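Local structure of B12-binding domain-containing protein (6WTE) at residues T67-T71 and I106-M111. The protein probably transfers a methyl group from S-adenosylmethionine by non-radical chemistry, using a bound cobalamin and a [4Fe-4S] cluster although it belongs to the radical SAM family. Sequence-based numbering, arbitrary orientation.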
loop_
_atom_site.group_PDB
_atom_site.type_symbol
_atom_site.label_atom_id
_atom_site.label_comp_id
_atom_site.label_asym_id
_atom_site.label_seq_id
_atom_site.Cartn_x
_atom_site.Cartn_y
_atom_site.Cartn_z
ATOM N N THR A 67 8.282 2.968 -10.881
ATOM C CA THR A 67 7.653 2.775 -9.576
ATOM C C THR A 67 6.779 1.523 -9.606
ATOM O O THR A 67 5.909 1.382 -10.471
ATOM C CB THR A 67 6.851 4.016 -9.161
ATOM O OG1 THR A 67 6.246 3.798 -7.879
ATOM C CG2 THR A 67 5.775 4.375 -10.189
ATOM N N VAL A 68 7.027 0.602 -8.681
ATOM C CA VAL A 68 6.280 -0.647 -8.603
ATOM C C VAL A 68 5.521 -0.611 -7.282
ATOM O O VAL A 68 6.065 -0.930 -6.218
ATOM C CB VAL A 68 7.199 -1.867 -8.732
ATOM C CG1 VAL A 68 6.467 -3.173 -8.372
ATOM C CG2 VAL A 68 7.714 -1.936 -10.157
ATOM N N ARG A 69 4.266 -0.169 -7.353
ATOM C CA ARG A 69 3.472 0.065 -6.152
ATOM C C ARG A 69 2.909 -1.229 -5.577
ATOM O O ARG A 69 2.914 -1.421 -4.356
ATOM C CB ARG A 69 2.338 1.037 -6.471
ATOM C CG ARG A 69 1.511 1.481 -5.268
ATOM C CD ARG A 69 0.265 2.188 -5.777
ATOM N NE ARG A 69 -0.453 2.921 -4.734
ATOM C CZ ARG A 69 -1.316 2.371 -3.890
ATOM N NH1 ARG A 69 -1.914 3.132 -2.985
ATOM N NH2 ARG A 69 -1.587 1.072 -3.953
ATOM N N ASN A 70 2.373 -2.095 -6.434
ATOM C CA ASN A 70 1.712 -3.324 -6.020
ATOM C C ASN A 70 2.416 -4.516 -6.651
ATOM O O ASN A 70 2.697 -4.507 -7.853
ATOM C CB ASN A 70 0.234 -3.331 -6.430
ATOM C CG ASN A 70 -0.456 -1.997 -6.176
ATOM O OD1 ASN A 70 -0.280 -1.379 -5.128
ATOM N ND2 ASN A 70 -1.248 -1.553 -7.143
ATOM N N THR A 71 2.711 -5.534 -5.843
ATOM C CA THR A 71 3.227 -6.780 -6.406
ATOM C C THR A 71 2.105 -7.669 -6.918
ATOM O O THR A 71 2.287 -8.390 -7.904
ATOM C CB THR A 71 4.032 -7.544 -5.356
ATOM O OG1 THR A 71 3.207 -7.773 -4.201
ATOM C CG2 THR A 71 5.255 -6.754 -4.946
ATOM N N ILE A 106 6.535 0.886 -2.813
ATOM C CA ILE A 106 6.203 0.189 -1.575
ATOM C C ILE A 106 6.130 -1.318 -1.821
ATOM O O ILE A 106 6.846 -2.095 -1.179
ATOM C CB ILE A 106 4.916 0.766 -0.944
ATOM C CG1 ILE A 106 4.340 -0.186 0.107
ATOM C CG2 ILE A 106 3.867 1.143 -1.998
ATOM C CD1 ILE A 106 5.288 -0.548 1.240
ATOM N N GLY A 107 5.310 -1.752 -2.783
ATOM C CA GLY A 107 5.317 -3.163 -3.154
ATOM C C GLY A 107 6.694 -3.653 -3.561
ATOM O O GLY A 107 7.118 -4.750 -3.177
ATOM N N PHE A 108 7.420 -2.838 -4.324
ATOM C CA PHE A 108 8.793 -3.183 -4.692
ATOM C C PHE A 108 9.656 -3.446 -3.461
ATOM O O PHE A 108 10.429 -4.415 -3.422
ATOM C CB PHE A 108 9.374 -2.047 -5.530
ATOM C CG PHE A 108 10.733 -2.336 -6.100
ATOM C CD1 PHE A 108 10.857 -2.939 -7.342
ATOM C CD2 PHE A 108 11.887 -1.976 -5.415
ATOM C CE1 PHE A 108 12.108 -3.190 -7.883
ATOM C CE2 PHE A 108 13.146 -2.237 -5.959
ATOM C CZ PHE A 108 13.248 -2.835 -7.185
ATOM N N SER A 109 9.517 -2.608 -2.432
ATOM C CA SER A 109 10.338 -2.702 -1.229
ATOM C C SER A 109 10.015 -3.914 -0.361
ATOM O O SER A 109 10.770 -4.190 0.582
ATOM C CB SER A 109 10.185 -1.421 -0.402
ATOM O OG SER A 109 10.743 -0.308 -1.089
ATOM N N THR A 110 8.932 -4.649 -0.643
ATOM C CA THR A 110 8.706 -5.891 0.086
ATOM C C THR A 110 9.587 -7.024 -0.424
ATOM O O THR A 110 9.772 -8.020 0.281
ATOM C CB THR A 110 7.243 -6.325 0.004
ATOM O OG1 THR A 110 6.960 -6.814 -1.311
ATOM C CG2 THR A 110 6.296 -5.144 0.327
ATOM N N MET A 111 10.133 -6.894 -1.621
ATOM C CA MET A 111 10.989 -7.932 -2.177
ATOM C C MET A 111 11.910 -7.304 -3.218
ATOM O O MET A 111 11.903 -7.718 -4.385
ATOM C CB MET A 111 10.136 -9.045 -2.791
ATOM C CG MET A 111 8.973 -8.492 -3.624
ATOM S SD MET A 111 7.931 -9.742 -4.395
ATOM C CE MET A 111 9.140 -10.714 -5.300
HETATM O O HOH W 1 5.145 2.936 -4.730
#
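V68 O and R69 O, successive carbonyls of a cobalamin-binding loop, accept the F108 and G107 amides of the short, weakly bonded helical turn 106-109, a worked example of loop and helical turn joining to build a cofactor pocket. F108 N, 3.0 Å from V68 O, is tilted 23° from that carbonyl's plane, whereas G107 N, 2.9 Å from R69 O, stands 49° out of its plane. Glycine suits this tight part, since a beta carbon on G107 would clash with R69 O. Beside it, T71 CG2 approaches G107 O at 3.3 Å, and V68 CB and F108 CB touch at 3.9 Å. The rim is looser: T71 CG2 stays 4.0 Å from both T110 OG1 and M111 SD. Towards T67, a water accepts from I106 N and donates, weakly, to T67 OG1. R69 CG, anti to the backbone N (chi1 -174°), passes I106 CG2 at 4.0 Å, and R69 NH2 holds N70 OD1 in the guanidinium plane, leaving N70 ND2 to bond cobalamin. An alanine at R69 would remove that grip and is likely to let the N70 amide turn, weakening its hold on cobalamin. The loop follows strand 63-67 of the B12-binding domain; helix 112-119 packs on V68 and F108, helix 83-96 on V68 and T71, and helix 236-240 on I106.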